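Local atomic coordinates of Aureochrome1 (Vaucheria frigida, PDB entry 3UE6), a protein that senses blue light through a LOV-type PAS domain that binds flavin mononucleotide. Residues Asp34-Lys39 / Phe128-Arg133; Val49-Ser54 / Arg81-Leu86; Ser110-Asn115 / Lys155-Glu160. All coordinates share one frame; numbering follows the deposited sequence.

Interaction 1: Asp34-Lys39 / Phe128-Arg133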
loop_
_atom_site.group_PDB
_atom_site.type_symbol
_atom_site.label_atom_id
_atom_site.label_comp_id
_atom_site.label_asym_id
_atom_site.label_seq_id
_atom_site.Cartn_x
_atom_site.Cartn_y
_atom_site.Cartn_z
ATOM N N ASP A 34 -3.974 -7.234 11.317
ATOM C CA ASP A 34 -3.532 -5.848 11.310
ATOM C C ASP A 34 -2.513 -5.758 10.182
ATOM O O ASP A 34 -1.745 -6.696 9.964
ATOM C CB ASP A 34 -2.892 -5.481 12.656
ATOM C CG ASP A 34 -2.524 -4.004 12.760
ATOM O OD1 ASP A 34 -2.764 -3.404 13.833
ATOM O OD2 ASP A 34 -1.985 -3.447 11.780
ATOM N N TYR A 35 -2.516 -4.651 9.449
ATOM C CA TYR A 35 -1.591 -4.490 8.332
ATOM C C TYR A 35 -1.056 -3.073 8.200
ATOM O O TYR A 35 -1.745 -2.179 7.720
ATOM C CB TYR A 35 -2.230 -4.960 7.023
ATOM C CG TYR A 35 -1.920 -6.399 6.712
ATOM C CD1 TYR A 35 -0.620 -6.877 6.796
ATOM C CD2 TYR A 35 -2.925 -7.290 6.360
ATOM C CE1 TYR A 35 -0.324 -8.198 6.522
ATOM C CE2 TYR A 35 -2.637 -8.615 6.085
ATOM C CZ TYR A 35 -1.336 -9.062 6.168
ATOM O OH TYR A 35 -1.043 -10.378 5.896
ATOM N N SER A 36 0.185 -2.891 8.633
ATOM C CA SER A 36 0.861 -1.604 8.577
ATOM C C SER A 36 0.592 -0.877 7.262
ATOM O O SER A 36 0.442 0.346 7.233
ATOM C CB SER A 36 2.366 -1.805 8.771
ATOM O OG SER A 36 3.088 -0.646 8.399
ATOM N N LEU A 37 0.542 -1.642 6.179
ATOM C CA LEU A 37 0.325 -1.092 4.850
ATOM C C LEU A 37 -1.124 -0.656 4.650
ATOM O O LEU A 37 -1.393 0.439 4.155
ATOM C CB LEU A 37 0.701 -2.131 3.797
ATOM C CG LEU A 37 0.304 -1.822 2.356
ATOM C CD1 LEU A 37 1.010 -0.570 1.852
ATOM C CD2 LEU A 37 0.622 -3.018 1.472
ATOM N N VAL A 38 -2.048 -1.528 5.035
ATOM C CA VAL A 38 -3.476 -1.291 4.859
ATOM C C VAL A 38 -3.984 -0.203 5.800
ATOM O O VAL A 38 -4.774 0.653 5.408
ATOM C CB VAL A 38 -4.274 -2.588 5.096
ATOM C CG1 VAL A 38 -5.767 -2.332 4.943
ATOM C CG2 VAL A 38 -3.800 -3.686 4.140
ATOM N N LYS A 39 -3.522 -0.245 7.046
ATOM C CA LYS A 39 -3.894 0.756 8.036
ATOM C C LYS A 39 -3.446 2.142 7.564
ATOM O O LYS A 39 -4.148 3.133 7.740
ATOM C CB LYS A 39 -3.270 0.419 9.395
ATOM C CG LYS A 39 -4.141 0.781 10.591
ATOM C CD LYS A 39 -4.002 2.249 10.974
ATOM C CE LYS A 39 -5.361 2.888 11.227
ATOM N NZ LYS A 39 -6.192 2.089 12.172
ATOM N N PHE A 128 3.116 10.996 6.712
ATOM C CA PHE A 128 3.498 9.757 7.384
ATOM C C PHE A 128 4.192 8.798 6.420
ATOM O O PHE A 128 3.822 8.701 5.247
ATOM C CB PHE A 128 2.284 9.080 8.029
ATOM C CG PHE A 128 2.582 7.714 8.621
ATOM C CD1 PHE A 128 3.116 7.591 9.897
ATOM C CD2 PHE A 128 2.303 6.556 7.909
ATOM C CE1 PHE A 128 3.381 6.339 10.445
ATOM C CE2 PHE A 128 2.567 5.306 8.451
ATOM C CZ PHE A 128 3.106 5.196 9.718
ATOM N N VAL A 129 5.199 8.091 6.925
ATOM C CA VAL A 129 5.947 7.131 6.121
ATOM C C VAL A 129 6.135 5.808 6.875
ATOM O O VAL A 129 6.362 5.797 8.087
ATOM C CB VAL A 129 7.320 7.707 5.686
ATOM C CG1 VAL A 129 8.126 8.179 6.888
ATOM C CG2 VAL A 129 8.100 6.682 4.884
ATOM N N ALA A 130 6.013 4.694 6.158
ATOM C CA ALA A 130 6.180 3.372 6.757
ATOM C C ALA A 130 6.913 2.414 5.829
ATOM O O ALA A 130 6.553 2.268 4.660
ATOM C CB ALA A 130 4.831 2.789 7.164
ATOM N N GLY A 131 7.945 1.766 6.363
ATOM C CA GLY A 131 8.705 0.785 5.609
ATOM C C GLY A 131 8.026 -0.574 5.590
ATOM O O GLY A 131 7.440 -1.013 6.582
ATOM N N LEU A 132 8.098 -1.243 4.446
ATOM C CA LEU A 132 7.552 -2.582 4.305
ATOM C C LEU A 132 8.701 -3.573 4.152
ATOM O O LEU A 132 9.580 -3.379 3.317
ATOM C CB LEU A 132 6.610 -2.635 3.105
ATOM C CG LEU A 132 5.592 -1.494 3.090
ATOM C CD1 LEU A 132 4.793 -1.471 1.792
ATOM C CD2 LEU A 132 4.673 -1.590 4.299
ATOM N N ARG A 133 8.695 -4.630 4.961
ATOM C CA ARG A 133 9.812 -5.571 4.991
ATOM C C ARG A 133 9.412 -6.934 4.457
ATOM O O ARG A 133 8.243 -7.312 4.519
ATOM C CB ARG A 133 10.344 -5.717 6.414
ATOM C CG ARG A 133 10.862 -4.426 7.009
ATOM C CD ARG A 133 10.875 -4.484 8.518
ATOM N NE ARG A 133 11.181 -3.184 9.107
ATOM C CZ ARG A 133 12.412 -2.728 9.312
ATOM N NH1 ARG A 133 13.463 -3.465 8.973
ATOM N NH2 ARG A 133 12.593 -1.532 9.855
HETATM O O HOH W 1 5.572 -0.333 8.938
#
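Leu37 and Ser36 meet Leu132 and Ala130 in a small buried contact, apolar with a bridging water beside it, where the first turn of helix 36-43 lies over the sheet of the PAS domain at the end of strand 122-133. The apolar part is a meeting of two leucines whose side chains cross at about a right angle: CD1 of Leu37 lies 3.9 Å from CD1 of Leu132, and CB of Leu37 lies 4.0 Å from CD2 of Leu132. Leu37 has CG anti to the backbone N (chi1 169°), which carries CD1 to Leu132, while CB touches from its own place on the helix; both methyl branches of Leu132 are used. Beside them OG of Ser36 approaches CB of Ala130 at 4.0 Å without a polar partner there. Its bond goes to water instead: OG donates to water 1 over 2.6 Å, and that water donates to the backbone O of Gly131 at 3.1 Å. The first helical turn is thus tied to the strand backbone through one solvent molecule rather than directly. Tyr35 occupies the N-cap position, and its O takes the backbone N-H of Lys39. The helix is also part of a dimer contact: Gln45 of the second subunit accepts from Leu37 N through OE1, and Phe48 of that subunit packs on Leu37. Within the sheet, strand 122-133 is flanked by strand 139-145, with backbone hydrogen bonds from Ala130 to Val143 and from Leu132 to Val140 and Asn141, and on its other flank Val129 is hydrogen-bonded to Thr109 of strand 109-116.

Interaction 2: Val49-Ser54 / Arg81-Leu86; sequences VITDAS and RNCRFL. With FMN (flavin mononucleotide), chain G.
Val49 and Thr51 of strand 48-52 meet Cys83 in the flavin pocket of this LOV domain, a PAS fold whose Asn-Cys-Arg-Phe-Leu sequence carries the cysteine that, in LOV proteins, adds to flavin C4A under blue light. Cys83 SG lies 4.1 Å from Val49 CG2 and 4.4 Å from Thr51 CG2; both methyls approach the sulfur from the strand side, while C5A and C6 of the ring system are its closest flavin atoms. In this dark structure SG stands 4.5 Å from FMN C4A, with no bond between them. Thr51 CG2 itself touches the C7M methyl at the far end of the flavin.

Arg84 runs along the other end of the cofactor. Its CB sits 3.8 Å from FMN O4'. CD lies 3.7 Å from FMN O1P, and the bend at chi3 (58°) then turns NE onto that oxygen. NE donates to FMN O1P over 2.9 Å in a nearly straight bond (174°), and NH2 reaches FMN O2P, with the phosphorus at the guanidinium edge and in its plane. NH1 forms a salt bridge with Asp57, which would hold the group's rotation. Asn82 OD1 accepts from the ribityl O2' and from Arg84 N, the latter closing an Asx turn; the same oxygen sits over the centre of the Arg84 guanidinium, 3.3 Å above its plane.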
loop_
_atom_site.group_PDB
_atom_site.type_symbol
_atom_site.label_atom_id
_atom_site.label_comp_id
_atom_site.label_asym_id
_atom_site.label_seq_id
_atom_site.Cartn_x
_atom_site.Cartn_y
_atom_site.Cartn_z
ATOM N N VAL A 49 1.703 7.458 -1.872
ATOM C CA VAL A 49 2.630 6.960 -2.877
ATOM C C VAL A 49 3.264 5.648 -2.417
ATOM O O VAL A 49 3.217 5.303 -1.234
ATOM C CB VAL A 49 3.740 7.986 -3.195
ATOM C CG1 VAL A 49 3.137 9.289 -3.716
ATOM C CG2 VAL A 49 4.580 8.248 -1.960
ATOM N N ILE A 50 3.841 4.918 -3.363
ATOM C CA ILE A 50 4.633 3.736 -3.052
ATOM C C ILE A 50 6.009 3.903 -3.681
ATOM O O ILE A 50 6.120 4.202 -4.869
ATOM C CB ILE A 50 4.017 2.455 -3.635
ATOM C CG1 ILE A 50 2.534 2.341 -3.284
ATOM C CG2 ILE A 50 4.778 1.234 -3.132
ATOM C CD1 ILE A 50 2.271 1.850 -1.879
ATOM N N THR A 51 7.056 3.714 -2.887
ATOM C CA THR A 51 8.416 3.766 -3.409
ATOM C C THR A 51 9.045 2.381 -3.408
ATOM O O THR A 51 8.630 1.505 -2.652
ATOM C CB THR A 51 9.295 4.723 -2.594
ATOM O OG1 THR A 51 9.494 4.184 -1.282
ATOM C CG2 THR A 51 8.639 6.087 -2.495
ATOM N N ASP A 52 10.043 2.194 -4.264
ATOM C CA ASP A 52 10.793 0.949 -4.310
ATOM C C ASP A 52 12.166 1.161 -3.689
ATOM O O ASP A 52 13.019 1.835 -4.269
ATOM C CB ASP A 52 10.939 0.470 -5.754
ATOM C CG ASP A 52 11.399 -0.969 -5.849
ATOM O OD1 ASP A 52 12.126 -1.428 -4.942
ATOM O OD2 ASP A 52 11.024 -1.643 -6.832
ATOM N N ALA A 53 12.379 0.587 -2.509
ATOM C CA ALA A 53 13.634 0.782 -1.791
ATOM C C ALA A 53 14.820 0.068 -2.444
ATOM O O ALA A 53 15.970 0.457 -2.241
ATOM C CB ALA A 53 13.484 0.346 -0.338
ATOM N N SER A 54 14.539 -0.974 -3.225
ATOM C CA SER A 54 15.595 -1.762 -3.861
ATOM C C SER A 54 16.190 -1.020 -5.049
ATOM O O SER A 54 17.288 -1.333 -5.508
ATOM C CB SER A 54 15.053 -3.117 -4.324
ATOM O OG SER A 54 14.172 -2.970 -5.428
ATOM N N ARG A 81 11.036 9.220 -9.606
ATOM C CA ARG A 81 11.642 10.331 -8.879
ATOM C C ARG A 81 11.488 10.183 -7.361
ATOM O O ARG A 81 10.475 9.675 -6.878
ATOM C CB ARG A 81 11.039 11.667 -9.328
ATOM C CG ARG A 81 11.274 12.030 -10.790
ATOM C CD ARG A 81 10.646 13.381 -11.129
ATOM N NE ARG A 81 11.294 14.485 -10.422
ATOM C CZ ARG A 81 10.827 15.731 -10.382
ATOM N NH1 ARG A 81 9.696 16.039 -11.002
ATOM N NH2 ARG A 81 11.488 16.671 -9.717
ATOM N N ASN A 82 12.500 10.624 -6.616
ATOM C CA ASN A 82 12.410 10.698 -5.159
ATOM C C ASN A 82 11.478 11.834 -4.728
ATOM O O ASN A 82 11.434 12.883 -5.369
ATOM C CB ASN A 82 13.805 10.879 -4.548
ATOM C CG ASN A 82 13.791 10.878 -3.029
ATOM O OD1 ASN A 82 13.480 11.888 -2.395
ATOM N ND2 ASN A 82 14.138 9.740 -2.438
ATOM N N CYS A 83 10.744 11.624 -3.641
ATOM C CA CYS A 83 9.691 12.549 -3.220
ATOM C C CYS A 83 10.194 13.915 -2.779
ATOM O O CYS A 83 9.399 14.810 -2.485
ATOM C CB CYS A 83 8.857 11.933 -2.091
ATOM S SG CYS A 83 7.925 10.468 -2.557
ATOM N N ARG A 84 11.510 14.075 -2.715
ATOM C CA ARG A 84 12.075 15.318 -2.209
ATOM C C ARG A 84 11.725 16.506 -3.100
ATOM O O ARG A 84 11.948 17.655 -2.721
ATOM C CB ARG A 84 13.590 15.208 -2.051
ATOM C CG ARG A 84 14.336 15.183 -3.367
ATOM C CD ARG A 84 15.834 15.214 -3.138
ATOM N NE ARG A 84 16.282 14.098 -2.312
ATOM C CZ ARG A 84 16.644 12.912 -2.792
ATOM N NH1 ARG A 84 16.610 12.683 -4.096
ATOM N NH2 ARG A 84 17.039 11.954 -1.969
ATOM N N PHE A 85 11.167 16.232 -4.276
ATOM C CA PHE A 85 10.804 17.299 -5.207
ATOM C C PHE A 85 9.639 18.138 -4.697
ATOM O O PHE A 85 9.306 19.168 -5.282
ATOM C CB PHE A 85 10.480 16.743 -6.596
ATOM C CG PHE A 85 9.253 15.877 -6.639
ATOM C CD1 PHE A 85 7.984 16.436 -6.675
ATOM C CD2 PHE A 85 9.371 14.498 -6.673
ATOM C CE1 PHE A 85 6.857 15.628 -6.725
ATOM C CE2 PHE A 85 8.251 13.687 -6.723
ATOM C CZ PHE A 85 6.991 14.253 -6.749
ATOM N N LEU A 86 9.021 17.691 -3.608
ATOM C CA LEU A 86 7.904 18.412 -3.014
ATOM C C LEU A 86 8.407 19.514 -2.100
ATOM O O LEU A 86 7.643 20.362 -1.651
ATOM C CB LEU A 86 7.007 17.455 -2.233
ATOM C CG LEU A 86 6.281 16.405 -3.064
ATOM C CD1 LEU A 86 5.552 15.423 -2.164
ATOM C CD2 LEU A 86 5.316 17.074 -4.022
HETATM N N1 FMN G . 9.314 14.397 1.702
HETATM C C2 FMN G . 8.511 15.515 1.615
HETATM O O2 FMN G . 8.989 16.634 1.817
HETATM N N3 FMN G . 7.175 15.378 1.303
HETATM C C4 FMN G . 6.636 14.132 1.075
HETATM O O4 FMN G . 5.449 14.011 0.795
HETATM C C4A FMN G . 7.444 13.005 1.159
HETATM N N5 FMN G . 6.923 11.742 0.933
HETATM C C5A FMN G . 7.732 10.629 1.023
HETATM C C6 FMN G . 7.199 9.369 0.794
HETATM C C7 FMN G . 8.002 8.238 0.883
HETATM C C7M FMN G . 7.416 6.875 0.634
HETATM C C8 FMN G . 9.348 8.375 1.200
HETATM C C8M FMN G . 10.212 7.153 1.294
HETATM C C9 FMN G . 9.883 9.639 1.430
HETATM C C9A FMN G . 9.076 10.772 1.342
HETATM N N10 FMN G . 9.597 12.039 1.554
HETATM C C10 FMN G . 8.786 13.146 1.476
HETATM C "C1'" FMN G . 11.034 12.247 1.923
HETATM C "C2'" FMN G . 11.983 12.371 0.743
HETATM O "O2'" FMN G . 11.666 11.414 -0.237
HETATM C "C3'" FMN G . 13.408 12.163 1.247
HETATM O "O3'" FMN G . 13.549 10.883 1.823
HETATM C "C4'" FMN G . 13.750 13.236 2.275
HETATM O "O4'" FMN G . 13.705 14.497 1.648
HETATM C "C5'" FMN G . 15.130 13.050 2.900
HETATM O "O5'" FMN G . 16.051 12.609 1.926
HETATM P P FMN G . 17.136 13.604 1.270
HETATM O O1P FMN G . 16.385 14.664 0.500
HETATM O O2P FMN G . 18.027 12.842 0.323
HETATM O O3P FMN G . 17.987 14.256 2.332
#

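Interaction 3: Ser110-Asn115 / Lys155-Glu160. With FMN (flavin mononucleotide), chain G.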
loop_
_atom_site.group_PDB
_atom_site.type_symbol
_atom_site.label_atom_id
_atom_site.label_comp_id
_atom_site.label_asym_id
_atom_site.label_seq_id
_atom_site.Cartn_x
_atom_site.Cartn_y
_atom_site.Cartn_z
ATOM N N SER A 110 5.939 10.433 11.400
ATOM C CA SER A 110 5.201 11.442 10.666
ATOM C C SER A 110 5.765 12.816 10.991
ATOM O O SER A 110 6.179 13.082 12.123
ATOM C CB SER A 110 3.713 11.371 10.996
ATOM O OG SER A 110 3.493 11.413 12.391
ATOM N N VAL A 111 5.799 13.678 9.983
ATOM C CA VAL A 111 6.322 15.024 10.150
ATOM C C VAL A 111 5.434 16.031 9.439
ATOM O O VAL A 111 4.826 15.717 8.416
ATOM C CB VAL A 111 7.749 15.147 9.592
ATOM C CG1 VAL A 111 8.355 16.474 10.006
ATOM C CG2 VAL A 111 8.606 14.002 10.081
ATOM N N CYS A 112 5.360 17.238 9.986
ATOM C CA CYS A 112 4.639 18.324 9.346
ATOM C C CYS A 112 5.628 19.359 8.803
ATOM O O CYS A 112 6.348 20.007 9.566
ATOM C CB CYS A 112 3.659 18.968 10.328
ATOM S SG CYS A 112 2.597 20.232 9.588
ATOM N N LEU A 113 5.665 19.496 7.480
ATOM C CA LEU A 113 6.564 20.446 6.827
ATOM C C LEU A 113 5.902 21.164 5.648
ATOM O O LEU A 113 4.902 20.692 5.098
ATOM C CB LEU A 113 7.863 19.765 6.371
ATOM C CG LEU A 113 7.856 18.372 5.729
ATOM C CD1 LEU A 113 6.638 18.117 4.855
ATOM C CD2 LEU A 113 9.137 18.162 4.934
ATOM N N LEU A 114 6.471 22.306 5.269
ATOM C CA LEU A 114 6.008 23.051 4.106
ATOM C C LEU A 114 6.413 22.347 2.815
ATOM O O LEU A 114 7.598 22.117 2.568
ATOM C CB LEU A 114 6.600 24.458 4.113
ATOM C CG LEU A 114 5.901 25.465 3.201
ATOM C CD1 LEU A 114 4.476 25.666 3.673
ATOM C CD2 LEU A 114 6.660 26.788 3.177
ATOM N N ASN A 115 5.423 22.008 1.995
ATOM C CA ASN A 115 5.679 21.438 0.675
ATOM C C ASN A 115 5.200 22.346 -0.457
ATOM O O ASN A 115 4.416 23.271 -0.240
ATOM C CB ASN A 115 5.041 20.051 0.538
ATOM C CG ASN A 115 5.878 18.956 1.159
ATOM O OD1 ASN A 115 5.455 17.799 1.211
ATOM N ND2 ASN A 115 7.069 19.312 1.637
ATOM N N LYS A 155 0.668 24.864 13.277
ATOM C CA LYS A 155 1.365 25.541 14.367
ATOM C C LYS A 155 1.486 24.597 15.562
ATOM O O LYS A 155 2.545 24.475 16.177
ATOM C CB LYS A 155 0.632 26.821 14.775
ATOM C CG LYS A 155 0.562 27.905 13.698
ATOM C CD LYS A 155 -0.136 29.152 14.237
ATOM C CE LYS A 155 -0.201 30.281 13.217
ATOM N NZ LYS A 155 -0.920 31.479 13.745
ATOM N N LEU A 156 0.389 23.918 15.873
ATOM C CA LEU A 156 0.362 22.951 16.956
ATOM C C LEU A 156 1.352 21.819 16.695
ATOM O O LEU A 156 2.160 21.472 17.560
ATOM C CB LEU A 156 -1.052 22.386 17.112
ATOM C CG LEU A 156 -1.391 21.709 18.440
ATOM C CD1 LEU A 156 -1.603 22.751 19.523
ATOM C CD2 LEU A 156 -2.626 20.843 18.283
ATOM N N LEU A 157 1.282 21.248 15.498
ATOM C CA LEU A 157 2.122 20.110 15.141
ATOM C C LEU A 157 3.607 20.445 15.164
ATOM O O LEU A 157 4.428 19.631 15.584
ATOM C CB LEU A 157 1.738 19.580 13.760
ATOM C CG LEU A 157 0.357 18.934 13.666
ATOM C CD1 LEU A 157 0.032 18.570 12.228
ATOM C CD2 LEU A 157 0.299 17.703 14.560
ATOM N N VAL A 158 3.950 21.646 14.714
ATOM C CA VAL A 158 5.348 22.057 14.632
ATOM C C VAL A 158 5.928 22.348 16.007
ATOM O O VAL A 158 7.087 22.035 16.278
ATOM C CB VAL A 158 5.538 23.280 13.717
ATOM C CG1 VAL A 158 6.909 23.903 13.938
ATOM C CG2 VAL A 158 5.352 22.886 12.260
ATOM N N ASN A 159 5.119 22.945 16.875
ATOM C CA ASN A 159 5.557 23.215 18.237
ATOM C C ASN A 159 5.818 21.937 19.025
ATOM O O ASN A 159 6.642 21.923 19.939
ATOM C CB ASN A 159 4.558 24.110 18.975
ATOM C CG ASN A 159 4.637 25.558 18.531
ATOM O OD1 ASN A 159 3.629 26.266 18.497
ATOM N ND2 ASN A 159 5.837 26.004 18.178
ATOM N N GLU A 160 5.125 20.863 18.663
ATOM C CA GLU A 160 5.364 19.568 19.288
ATOM C C GLU A 160 6.654 18.958 18.763
ATOM O O GLU A 160 7.501 18.511 19.538
ATOM C CB GLU A 160 4.186 18.615 19.064
ATOM C CG GLU A 160 3.137 18.666 20.166
ATOM C CD GLU A 160 3.693 18.238 21.512
ATOM O OE1 GLU A 160 4.322 17.161 21.582
ATOM O OE2 GLU A 160 3.508 18.980 22.499
HETATM N N1 FMN G . 9.314 14.397 1.702
HETATM C C2 FMN G . 8.511 15.515 1.615
HETATM O O2 FMN G . 8.989 16.634 1.817
HETATM N N3 FMN G . 7.175 15.378 1.303
HETATM C C4 FMN G . 6.636 14.132 1.075
HETATM O O4 FMN G . 5.449 14.011 0.795
HETATM C C4A FMN G . 7.444 13.005 1.159
HETATM N N5 FMN G . 6.923 11.742 0.933
HETATM C C5A FMN G . 7.732 10.629 1.023
HETATM C C6 FMN G . 7.199 9.369 0.794
HETATM C C7 FMN G . 8.002 8.238 0.883
HETATM C C7M FMN G . 7.416 6.875 0.634
HETATM C C8 FMN G . 9.348 8.375 1.200
HETATM C C8M FMN G . 10.212 7.153 1.294
HETATM C C9 FMN G . 9.883 9.639 1.430
HETATM C C9A FMN G . 9.076 10.772 1.342
HETATM N N10 FMN G . 9.597 12.039 1.554
HETATM C C10 FMN G . 8.786 13.146 1.476
HETATM C "C1'" FMN G . 11.034 12.247 1.923
HETATM C "C2'" FMN G . 11.983 12.371 0.743
HETATM O "O2'" FMN G . 11.666 11.414 -0.237
HETATM C "C3'" FMN G . 13.408 12.163 1.247
HETATM O "O3'" FMN G . 13.549 10.883 1.823
HETATM C "C4'" FMN G . 13.750 13.236 2.275
HETATM O "O4'" FMN G . 13.705 14.497 1.648
HETATM C "C5'" FMN G . 15.130 13.050 2.900
HETATM O "O5'" FMN G . 16.051 12.609 1.926
HETATM P P FMN G . 17.136 13.604 1.270
HETATM O O1P FMN G . 16.385 14.664 0.500
HETATM O O2P FMN G . 18.027 12.842 0.323
HETATM O O3P FMN G . 17.987 14.256 2.332
#
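Strand 109-116, at one border of the PAS sheet, receives the C-terminal helix 151-161 through Cys112, which meets Leu157 and Val158. CB of Cys112 lies 4.0 Å from CB of Leu157, and its sulfur, anti to the backbone N (chi1 -175°), comes equally near Leu157 CD1. Val158 turns CG2 to the carbonyl O of Cys112 at 4.1 Å, a van der Waals touch. Following strand 139-145 in the chain and lying against the sheet, this helix probably corresponds to the Jα helix of LOV domains. The neighbouring Leu113 points away from it, and its CD2 lies 3.5 Å from FMN O2. Further on, Asn115 meets the polar end of the flavin: FMN N3 donates to Asn115 OD1 over 3.0 Å, almost straight at 177°, and ND2 gives weak bonds to FMN O2 and Leu114 O. OD1 also accepts from Asn125 ND2, which would help fix which way the amide is turned. A leucine in place of Asn115 would probably leave flavin N3 and the Asn125 amide without their shared acceptor. On the same face as Leu113, turned away from helix 151-161, Val111 packs on Ile99 of helix 93-105.

In the fold
All three contacts reach one five-stranded antiparallel sheet. Interactions 1 and 3 join it to the helices near the two ends of the modelled chain, 36-43 and 151-161; their centres are 21 Å apart, and they touch where Phe128 packs on Ser110 between neighbouring strands. Interaction 2, about 15 Å and 20 Å from them, lies at the flavin. Along the chain it is nested within the span of interaction 1 and precedes interaction 3, whereas interactions 1 and 3 cross. Interactions 2 and 3 share the flavin, with Leu86 O against Asn115 CB. Interactions 1 and 2 both touch the second subunit, an arrangement consistent with light-driven changes passing from flavin through the sheet to terminal helices and dimer.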